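Local coordinates for methyltransferase domain-containing protein (Serratia marcescens, PDB 7CLU), which probably transfers a methyl group from S-adenosyl-L-methionine to a hydroxyl group of an intermediate in the biosynthesis of the red pigment prodigiosin, at residues Tyr190-Pro201 and Arg219-Val227; Phe271-Lys282 and Glu304-Phe314. All blocks are in the same frame, centred on the assembly; numbering follows the deposited sequence.

Contact 1 of 2, residues Tyr190-Pro201 and Arg219-Val227; sequences YPGIALAICELP and RIDVVEGDV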
loop_
_atom_site.group_PDB
_atom_site.type_symbol
_atom_site.label_atom_id
_atom_site.label_comp_id
_atom_site.label_asym_id
_atom_site.label_seq_id
_atom_site.Cartn_x
_atom_site.Cartn_y
_atom_site.Cartn_z
ATOM N N TYR A 190 36.419 12.551 14.710
ATOM C CA TYR A 190 37.204 13.742 14.382
ATOM C C TYR A 190 37.307 14.625 15.614
ATOM O O TYR A 190 36.464 15.503 15.837
ATOM C CB TYR A 190 36.574 14.515 13.226
ATOM C CG TYR A 190 36.555 13.780 11.897
ATOM C CD1 TYR A 190 37.606 13.900 10.989
ATOM C CD2 TYR A 190 35.475 12.983 11.544
ATOM C CE1 TYR A 190 37.579 13.241 9.765
ATOM C CE2 TYR A 190 35.436 12.323 10.330
ATOM C CZ TYR A 190 36.485 12.458 9.441
ATOM O OH TYR A 190 36.430 11.798 8.234
ATOM N N PRO A 191 38.354 14.442 16.428
ATOM C CA PRO A 191 38.364 15.065 17.764
ATOM C C PRO A 191 38.624 16.561 17.766
ATOM O O PRO A 191 38.367 17.208 18.785
ATOM C CB PRO A 191 39.490 14.315 18.487
ATOM C CG PRO A 191 40.404 13.876 17.392
ATOM C CD PRO A 191 39.531 13.580 16.205
ATOM N N GLY A 192 39.140 17.133 16.692
ATOM C CA GLY A 192 39.532 18.524 16.736
ATOM C C GLY A 192 38.603 19.517 16.074
ATOM O O GLY A 192 38.882 20.720 16.118
ATOM N N ILE A 193 37.505 19.069 15.463
ATOM C CA ILE A 193 36.644 19.967 14.702
ATOM C C ILE A 193 35.554 20.520 15.615
ATOM O O ILE A 193 34.981 19.790 16.433
ATOM C CB ILE A 193 36.051 19.254 13.469
ATOM C CG1 ILE A 193 35.220 20.242 12.639
ATOM C CG2 ILE A 193 35.220 18.028 13.882
ATOM C CD1 ILE A 193 34.497 19.619 11.464
ATOM N N ALA A 194 35.293 21.826 15.503
ATOM C CA ALA A 194 34.220 22.438 16.273
ATOM C C ALA A 194 32.863 22.055 15.678
ATOM O O ALA A 194 32.723 21.846 14.469
ATOM C CB ALA A 194 34.384 23.959 16.300
ATOM N N LEU A 195 31.860 21.951 16.539
ATOM C CA LEU A 195 30.606 21.331 16.139
ATOM C C LEU A 195 29.418 22.072 16.731
ATOM O O LEU A 195 29.433 22.469 17.900
ATOM C CB LEU A 195 30.548 19.859 16.571
ATOM C CG LEU A 195 31.526 18.886 15.910
ATOM C CD1 LEU A 195 31.429 17.523 16.593
ATOM C CD2 LEU A 195 31.218 18.758 14.425
ATOM N N ALA A 196 28.364 22.189 15.931
ATOM C CA ALA A 196 27.188 22.939 16.341
ATOM C C ALA A 196 25.974 22.428 15.583
ATOM O O ALA A 196 26.083 21.886 14.481
ATOM C CB ALA A 196 27.361 24.444 16.100
ATOM N N ILE A 197 24.809 22.620 16.182
ATOM C CA ILE A 197 23.549 22.408 15.497
ATOM C C ILE A 197 22.737 23.691 15.603
ATOM O O ILE A 197 22.675 24.296 16.677
ATOM C CB ILE A 197 22.778 21.224 16.098
ATOM C CG1 ILE A 197 23.593 19.929 15.943
ATOM C CG2 ILE A 197 21.406 21.118 15.451
ATOM C CD1 ILE A 197 23.157 18.842 16.870
ATOM N N CYS A 198 22.116 24.096 14.503
ATOM C CA CYS A 198 21.195 25.235 14.490
ATOM C C CYS A 198 19.754 24.729 14.528
ATOM O O CYS A 198 19.340 23.986 13.635
ATOM C CB CYS A 198 21.415 26.098 13.255
ATOM S SG CYS A 198 20.381 27.585 13.270
ATOM N N GLU A 199 19.003 25.116 15.570
ATOM C CA GLU A 199 17.618 24.685 15.739
ATOM C C GLU A 199 16.712 25.899 15.881
ATOM O O GLU A 199 17.148 26.955 16.343
ATOM C CB GLU A 199 17.421 23.800 16.978
ATOM C CG GLU A 199 17.953 22.384 16.839
ATOM C CD GLU A 199 17.359 21.655 15.655
ATOM O OE1 GLU A 199 16.113 21.589 15.563
ATOM O OE2 GLU A 199 18.138 21.156 14.817
ATOM N N LEU A 200 15.448 25.725 15.498
ATOM C CA LEU A 200 14.431 26.718 15.804
ATOM C C LEU A 200 14.419 26.989 17.305
ATOM O O LEU A 200 14.608 26.059 18.097
ATOM C CB LEU A 200 13.046 26.235 15.359
ATOM C CG LEU A 200 12.700 26.210 13.872
ATOM C CD1 LEU A 200 11.286 25.668 13.690
ATOM C CD2 LEU A 200 12.836 27.591 13.255
ATOM N N PRO A 201 14.204 28.234 17.730
ATOM C CA PRO A 201 14.180 28.531 19.174
ATOM C C PRO A 201 13.258 27.632 19.988
ATOM O O PRO A 201 13.522 27.415 21.176
ATOM C CB PRO A 201 13.725 29.998 19.223
ATOM C CG PRO A 201 13.612 30.454 17.781
ATOM C CD PRO A 201 14.278 29.456 16.916
ATOM N N ARG A 219 30.506 19.221 23.821
ATOM C CA ARG A 219 31.173 18.966 22.550
ATOM C C ARG A 219 30.443 19.603 21.368
ATOM O O ARG A 219 31.082 19.976 20.374
ATOM C CB ARG A 219 31.294 17.452 22.344
ATOM C CG ARG A 219 32.064 17.037 21.107
ATOM C CD ARG A 219 33.566 17.239 21.280
ATOM N NE ARG A 219 34.291 16.923 20.050
ATOM C CZ ARG A 219 34.360 17.735 18.999
ATOM N NH1 ARG A 219 33.748 18.917 19.029
ATOM N NH2 ARG A 219 35.035 17.368 17.914
ATOM N N ILE A 220 29.118 19.721 21.449
ATOM C CA ILE A 220 28.279 20.151 20.331
ATOM C C ILE A 220 27.382 21.290 20.811
ATOM O O ILE A 220 26.531 21.089 21.685
ATOM C CB ILE A 220 27.434 18.987 19.777
ATOM C CG1 ILE A 220 28.340 17.827 19.324
ATOM C CG2 ILE A 220 26.528 19.453 18.637
ATOM C CD1 ILE A 220 27.553 16.561 19.021
ATOM N N ASP A 221 27.576 22.480 20.253
ATOM C CA ASP A 221 26.744 23.613 20.639
ATOM C C ASP A 221 25.410 23.587 19.904
ATOM O O ASP A 221 25.304 23.122 18.765
ATOM C CB ASP A 221 27.449 24.936 20.344
ATOM C CG ASP A 221 28.682 25.149 21.201
ATOM O OD1 ASP A 221 28.648 24.812 22.403
ATOM O OD2 ASP A 221 29.688 25.656 20.664
ATOM N N VAL A 222 24.383 24.104 20.568
ATOM C CA VAL A 222 23.087 24.338 19.948
ATOM C C VAL A 222 22.917 25.841 19.838
ATOM O O VAL A 222 22.939 26.548 20.853
ATOM C CB VAL A 222 21.940 23.707 20.747
ATOM C CG1 VAL A 222 20.636 23.807 19.965
ATOM C CG2 VAL A 222 22.265 22.257 21.055
ATOM N N VAL A 223 22.792 26.332 18.614
ATOM C CA VAL A 223 22.483 27.733 18.384
ATOM C C VAL A 223 21.084 27.833 17.801
ATOM O O VAL A 223 20.549 26.890 17.214
ATOM C CB VAL A 223 23.502 28.411 17.463
ATOM C CG1 VAL A 223 24.904 28.345 18.092
ATOM C CG2 VAL A 223 23.452 27.790 16.082
ATOM N N GLU A 224 20.491 29.004 17.953
ATOM C CA GLU A 224 19.118 29.194 17.530
ATOM C C GLU A 224 19.074 30.011 16.251
ATOM O O GLU A 224 19.917 30.881 16.009
ATOM C CB GLU A 224 18.309 29.838 18.653
ATOM C CG GLU A 224 18.292 28.948 19.892
ATOM C CD GLU A 224 17.635 29.589 21.091
ATOM O OE1 GLU A 224 18.161 29.426 22.214
ATOM O OE2 GLU A 224 16.589 30.242 20.910
ATOM N N GLY A 225 18.106 29.686 15.409
ATOM C CA GLY A 225 18.013 30.317 14.111
ATOM C C GLY A 225 16.835 29.772 13.337
ATOM O O GLY A 225 16.075 28.924 13.822
ATOM N N ASP A 226 16.723 30.250 12.101
ATOM C CA ASP A 226 15.558 29.996 11.257
ATOM C C ASP A 226 16.022 30.074 9.809
ATOM O O ASP A 226 16.373 31.159 9.336
ATOM C CB ASP A 226 14.459 31.026 11.538
ATOM C CG ASP A 226 13.080 30.591 11.049
ATOM O OD1 ASP A 226 12.944 30.095 9.898
ATOM O OD2 ASP A 226 12.120 30.777 11.830
ATOM N N VAL A 227 15.998 28.943 9.100
ATOM C CA VAL A 227 16.366 28.972 7.688
ATOM C C VAL A 227 15.344 29.724 6.852
ATOM O O VAL A 227 15.681 30.230 5.777
ATOM C CB VAL A 227 16.556 27.552 7.122
ATOM C CG1 VAL A 227 17.896 27.026 7.495
ATOM C CG2 VAL A 227 15.427 26.635 7.571
HETATM O O HOH W 1 32.625 21.940 19.299
HETATM O O HOH W 2 30.594 24.627 18.268
#

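Contact 2 of 2, residues Phe271-Lys282 and Glu304-Phe314; sequences FIASETPLNEDK and ESSAQEYLDRF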
loop_
_atom_site.group_PDB
_atom_site.type_symbol
_atom_site.label_atom_id
_atom_site.label_comp_id
_atom_site.label_asym_id
_atom_site.label_seq_id
_atom_site.Cartn_x
_atom_site.Cartn_y
_atom_site.Cartn_z
ATOM N N PHE A 271 29.014 24.639 1.792
ATOM C CA PHE A 271 27.679 24.205 2.186
ATOM C C PHE A 271 27.353 22.894 1.488
ATOM O O PHE A 271 27.646 22.716 0.303
ATOM C CB PHE A 271 26.612 25.257 1.869
ATOM C CG PHE A 271 25.202 24.743 2.020
ATOM C CD1 PHE A 271 24.673 24.487 3.276
ATOM C CD2 PHE A 271 24.419 24.489 0.909
ATOM C CE1 PHE A 271 23.387 23.996 3.420
ATOM C CE2 PHE A 271 23.141 23.996 1.051
ATOM C CZ PHE A 271 22.633 23.748 2.311
ATOM N N ILE A 272 26.772 21.963 2.234
ATOM C CA ILE A 272 26.376 20.675 1.699
ATOM C C ILE A 272 24.916 20.430 2.059
ATOM O O ILE A 272 24.541 20.527 3.228
ATOM C CB ILE A 272 27.233 19.527 2.256
ATOM C CG1 ILE A 272 28.735 19.761 2.015
ATOM C CG2 ILE A 272 26.740 18.218 1.677
ATOM C CD1 ILE A 272 29.642 18.595 2.523
ATOM N N ALA A 273 24.104 20.090 1.071
ATOM C CA ALA A 273 22.774 19.545 1.314
ATOM C C ALA A 273 22.806 18.064 0.973
ATOM O O ALA A 273 23.254 17.705 -0.116
ATOM C CB ALA A 273 21.724 20.243 0.457
ATOM N N SER A 274 22.333 17.213 1.879
ATOM C CA SER A 274 22.173 15.798 1.568
ATOM C C SER A 274 20.729 15.572 1.122
ATOM O O SER A 274 19.798 15.987 1.810
ATOM C CB SER A 274 22.528 14.894 2.756
ATOM O OG SER A 274 21.945 15.292 3.983
ATOM N N GLU A 275 20.557 14.979 -0.061
ATOM C CA GLU A 275 19.231 14.710 -0.606
ATOM C C GLU A 275 19.254 13.338 -1.261
ATOM O O GLU A 275 20.306 12.689 -1.354
ATOM C CB GLU A 275 18.776 15.776 -1.627
ATOM C CG GLU A 275 18.710 17.203 -1.099
ATOM C CD GLU A 275 17.431 17.473 -0.339
ATOM O OE1 GLU A 275 16.358 17.014 -0.799
ATOM O OE2 GLU A 275 17.504 18.140 0.720
ATOM N N THR A 276 18.070 12.897 -1.702
ATOM C CA THR A 276 17.895 11.654 -2.460
ATOM C C THR A 276 17.344 12.041 -3.829
ATOM O O THR A 276 16.131 11.983 -4.054
ATOM C CB THR A 276 16.943 10.672 -1.768
ATOM O OG1 THR A 276 15.651 11.291 -1.583
ATOM C CG2 THR A 276 17.509 10.224 -0.425
ATOM N N PRO A 277 18.199 12.428 -4.769
ATOM C CA PRO A 277 17.695 12.923 -6.056
ATOM C C PRO A 277 17.101 11.822 -6.915
ATOM O O PRO A 277 17.462 10.645 -6.813
ATOM C CB PRO A 277 18.940 13.515 -6.727
ATOM C CG PRO A 277 19.938 13.713 -5.589
ATOM C CD PRO A 277 19.649 12.632 -4.612
ATOM N N LEU A 278 16.191 12.233 -7.789
ATOM C CA LEU A 278 15.872 11.421 -8.951
ATOM C C LEU A 278 17.114 11.258 -9.818
ATOM O O LEU A 278 18.006 12.111 -9.828
ATOM C CB LEU A 278 14.756 12.074 -9.759
ATOM C CG LEU A 278 13.488 12.359 -8.950
ATOM C CD1 LEU A 278 12.562 13.294 -9.691
ATOM C CD2 LEU A 278 12.818 11.046 -8.657
ATOM N N ASN A 279 17.151 10.175 -10.585
ATOM C CA ASN A 279 18.311 9.908 -11.422
ATOM C C ASN A 279 18.340 10.870 -12.618
ATOM O O ASN A 279 17.518 11.785 -12.747
ATOM C CB ASN A 279 18.326 8.441 -11.865
ATOM C CG ASN A 279 17.066 8.033 -12.612
ATOM O OD1 ASN A 279 16.401 8.861 -13.237
ATOM N ND2 ASN A 279 16.731 6.740 -12.553
ATOM N N GLU A 280 19.302 10.630 -13.511
ATOM C CA GLU A 280 19.658 11.600 -14.546
ATOM C C GLU A 280 18.509 11.872 -15.514
ATOM O O GLU A 280 18.282 13.024 -15.906
ATOM C CB GLU A 280 20.893 11.100 -15.302
ATOM C CG GLU A 280 21.368 12.022 -16.415
ATOM C CD GLU A 280 22.876 11.977 -16.602
ATOM O OE1 GLU A 280 23.395 10.906 -16.998
ATOM O OE2 GLU A 280 23.534 13.014 -16.361
ATOM N N ASP A 281 17.782 10.833 -15.931
ATOM C CA ASP A 281 16.635 11.003 -16.817
ATOM C C ASP A 281 15.305 11.013 -16.067
ATOM O O ASP A 281 14.252 10.827 -16.690
ATOM C CB ASP A 281 16.613 9.916 -17.892
ATOM C CG ASP A 281 16.334 8.529 -17.325
ATOM O OD1 ASP A 281 16.548 8.306 -16.109
ATOM O OD2 ASP A 281 15.914 7.653 -18.116
ATOM N N LYS A 282 15.335 11.229 -14.751
ATOM C CA LYS A 282 14.123 11.290 -13.925
ATOM C C LYS A 282 13.207 10.100 -14.217
ATOM O O LYS A 282 12.014 10.241 -14.494
ATOM C CB LYS A 282 13.403 12.632 -14.115
ATOM C CG LYS A 282 14.256 13.837 -13.705
ATOM C CD LYS A 282 13.630 15.206 -14.075
ATOM C CE LYS A 282 12.792 15.782 -12.930
ATOM N NZ LYS A 282 12.153 17.129 -13.210
ATOM N N GLU A 304 10.577 15.895 -5.374
ATOM C CA GLU A 304 11.935 15.427 -5.585
ATOM C C GLU A 304 12.450 16.007 -6.901
ATOM O O GLU A 304 11.668 16.334 -7.805
ATOM C CB GLU A 304 11.993 13.892 -5.593
ATOM C CG GLU A 304 11.376 13.226 -4.341
ATOM C CD GLU A 304 12.129 13.577 -3.062
ATOM O OE1 GLU A 304 13.342 13.874 -3.143
ATOM O OE2 GLU A 304 11.508 13.563 -1.975
ATOM N N SER A 305 13.770 16.178 -6.985
ATOM C CA SER A 305 14.416 16.795 -8.135
ATOM C C SER A 305 15.629 15.973 -8.563
ATOM O O SER A 305 16.163 15.165 -7.800
ATOM C CB SER A 305 14.850 18.235 -7.828
ATOM O OG SER A 305 13.816 18.978 -7.202
ATOM N N SER A 306 16.063 16.187 -9.804
ATOM C CA SER A 306 17.302 15.584 -10.263
ATOM C C SER A 306 18.501 16.275 -9.612
ATOM O O SER A 306 18.395 17.377 -9.064
ATOM C CB SER A 306 17.406 15.660 -11.790
ATOM O OG SER A 306 17.364 16.998 -12.234
ATOM N N ALA A 307 19.646 15.589 -9.650
ATOM C CA ALA A 307 20.901 16.205 -9.229
ATOM C C ALA A 307 21.122 17.532 -9.948
ATOM O O ALA A 307 21.419 18.554 -9.317
ATOM C CB ALA A 307 22.066 15.251 -9.489
ATOM N N GLN A 308 20.951 17.538 -11.273
ATOM C CA GLN A 308 21.170 18.763 -12.041
ATOM C C GLN A 308 20.246 19.877 -11.577
ATOM O O GLN A 308 20.658 21.044 -11.490
ATOM C CB GLN A 308 20.969 18.498 -13.533
ATOM C CG GLN A 308 21.484 19.625 -14.417
ATOM C CD GLN A 308 23.000 19.759 -14.343
ATOM O OE1 GLN A 308 23.720 18.764 -14.334
ATOM N NE2 GLN A 308 23.481 20.991 -14.248
ATOM N N GLU A 309 18.985 19.539 -11.284
ATOM C CA GLU A 309 18.061 20.551 -10.796
ATOM C C GLU A 309 18.547 21.145 -9.480
ATOM O O GLU A 309 18.415 22.352 -9.254
ATOM C CB GLU A 309 16.659 19.958 -10.649
ATOM C CG GLU A 309 15.865 19.995 -11.943
ATOM C CD GLU A 309 14.611 19.130 -11.904
ATOM O OE1 GLU A 309 14.496 18.272 -11.000
ATOM O OE2 GLU A 309 13.745 19.306 -12.791
ATOM N N TYR A 310 19.126 20.317 -8.603
ATOM C CA TYR A 310 19.701 20.855 -7.375
ATOM C C TYR A 310 20.930 21.710 -7.673
ATOM O O TYR A 310 21.116 22.772 -7.066
ATOM C CB TYR A 310 20.058 19.721 -6.412
ATOM C CG TYR A 310 18.873 19.099 -5.686
ATOM C CD1 TYR A 310 17.944 19.883 -5.008
ATOM C CD2 TYR A 310 18.714 17.706 -5.649
ATOM C CE1 TYR A 310 16.847 19.297 -4.332
ATOM C CE2 TYR A 310 17.650 17.114 -4.971
ATOM C CZ TYR A 310 16.731 17.911 -4.314
ATOM O OH TYR A 310 15.689 17.302 -3.662
ATOM N N LEU A 311 21.779 21.265 -8.602
ATOM C CA LEU A 311 22.923 22.082 -8.995
ATOM C C LEU A 311 22.469 23.449 -9.483
ATOM O O LEU A 311 23.029 24.475 -9.077
ATOM C CB LEU A 311 23.738 21.377 -10.078
ATOM C CG LEU A 311 24.523 20.139 -9.651
ATOM C CD1 LEU A 311 25.288 19.528 -10.819
ATOM C CD2 LEU A 311 25.464 20.477 -8.509
ATOM N N ASP A 312 21.430 23.480 -10.333
ATOM C CA ASP A 312 20.918 24.744 -10.851
ATOM C C ASP A 312 20.468 25.659 -9.722
ATOM O O ASP A 312 20.719 26.871 -9.758
ATOM C CB ASP A 312 19.756 24.493 -11.816
ATOM C CG ASP A 312 20.183 23.773 -13.089
ATOM O OD1 ASP A 312 21.390 23.777 -13.415
ATOM O OD2 ASP A 312 19.302 23.197 -13.768
ATOM N N ARG A 313 19.806 25.097 -8.705
ATOM C CA ARG A 313 19.330 25.915 -7.596
ATOM C C ARG A 313 20.483 26.413 -6.736
ATOM O O ARG A 313 20.442 27.546 -6.241
ATOM C CB ARG A 313 18.315 25.133 -6.754
ATOM C CG ARG A 313 16.992 24.993 -7.455
ATOM C CD ARG A 313 15.939 24.180 -6.700
ATOM N NE ARG A 313 14.999 23.650 -7.684
ATOM C CZ ARG A 313 14.478 22.437 -7.636
ATOM N NH1 ARG A 313 14.788 21.628 -6.627
ATOM N NH2 ARG A 313 13.651 22.038 -8.590
ATOM N N PHE A 314 21.516 25.585 -6.536
ATOM C CA PHE A 314 22.709 26.058 -5.840
ATOM C C PHE A 314 23.299 27.280 -6.545
ATOM O O PHE A 314 23.567 28.310 -5.912
ATOM C CB PHE A 314 23.751 24.938 -5.740
ATOM C CG PHE A 314 23.682 24.144 -4.459
ATOM C CD1 PHE A 314 22.475 23.593 -4.025
ATOM C CD2 PHE A 314 24.820 23.944 -3.688
ATOM C CE1 PHE A 314 22.414 22.846 -2.843
ATOM C CE2 PHE A 314 24.777 23.204 -2.508
ATOM C CZ PHE A 314 23.575 22.646 -2.079
HETATM O O HOH W 3 15.639 14.524 -1.438
HETATM O O HOH W 4 15.077 14.865 -4.562
HETATM O O HOH W 5 20.239 12.935 -11.336
#

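Contact 1 of 2, residues Tyr190-Pro201 and Arg219-Val227
The guanidinium of Arg219 lies end-on against the carbonyl of Ile193, and NH1 and NH2 both donate to that one oxygen; NH2 is 2.8 Å from Ile193 O. The carbonyl oxygen sits near the plane of the guanidinium, and both nitrogens lie in the carbonyl plane, which limits twisting of the charged group. NH2 adds a weak, bent bond to Tyr190 O, so the arginine spans the type I turn from Tyr190 to Ile193. The bend at chi2 (75°) turns the chain toward Ile193, leaving CD1 of Leu195 over one guanidinium face, toward its rim, 3.6 Å from Arg219 NH1. Water 1 joins Leu195 N to Arg219 O. Water 2 donates to both Leu195 O and Asp221 OD2.

Beyond this, strands 194-199 and 221-224 run parallel. Val223 bonds through both its N and its O to the partner strand: its N donates to Ile197 O, and Val223 O accepts from Glu199 N at 2.9 Å. On one face Ile197 CD1 meets Ile220 CG2 at 3.9 Å, and Met184, Leu207 and Leu211 of the flanking helices pack beside this pair. On the other, Cys198 CB touches Val223 CG2, while the sulfur turns onward (SG anti to the backbone N, chi1 -176°) to rest 3.7 Å from Gly225 CA. Gly225 N closes the series on Glu199 O. Past the strand ends, Leu200 CD2 lies 3.6 Å from Asp226 OD2; the other carboxylate oxygen, OD1, accepts from Ile228 N and Ser229 N.

Helix 201-214 makes the crossover between the strands, a beta-alpha-beta unit of the Rossmann-like methyltransferase fold. Glu199 ends one strand, and Asp226 and Val227 follow the other; all three bind S-adenosyl-L-homocysteine.

Contact 2 of 2, residues Phe271-Lys282 and Glu304-Phe314
The Tyr310 ring is held between Glu275 CG over one face, 4.2 Å from the centroid in a CH-pi contact, and Ser305 CB over the opposite face. Pro277 CG comes in at its edge, 4.1 Å from Tyr310 CE2. The rings of Phe271 and Phe314 are near parallel, at 30°, but slid apart so that they barely overlap; CE2 of Phe271 approaches CZ of Phe314, and Ala273 CB sits at the edge of the Phe314 ring. Phe319 meets both rings.

Glu275 bends at chi2 (-82°), which lays its methylene over the tyrosine and carries OE1 to 3.0 Å from Tyr310 OH. The backbone N atoms of Leu246 and His247 bond to this carboxylate. Water 4 lies between Tyr310 OH and Glu304 OE1, and accepts from Ser305 N.

Leu278 N donates to Ser305 O just before helix 307-316. Ser306 and Glu309 form its capping box: Glu309 N donates to Ser306 OG, and Ser306 N to Glu309 OE1 at 2.9 Å. The other oxygen, Glu309 OE2, receives Lys282 NZ at 2.7 Å on its syn side, so the capping carboxylate also carries a salt bridge.

Glu304 OE2 is hydrogen-bonded to ND1 of His247, the predicted proton acceptor. The contact thus probably helps to orient that histidine, with Glu304 as its second-shell partner.

How the contacts relate
From the N terminus, the chain first closes contact 1, bringing strand 221-224 back beside strand 194-199 through helix 201-214. Only after that loop is complete does contact 2 open: 271-282 runs along strand 270-275 and out of its end, helix 286-298 follows, and 304-314 returns against it. The two loops are therefore in series and neither nest nor cross. Both reach the same seven-stranded sheet, contact 1 at one edge, strands 221-224 and 194-199, and contact 2 at strand 270-275, with strands 171-175 and 239-243 lying between them. Their centres are about 25 Å apart, and their nearest atoms about 7 Å. Contact 1 holds residues of the cofactor site, whereas contact 2 adjoins the predicted catalytic histidine, His247.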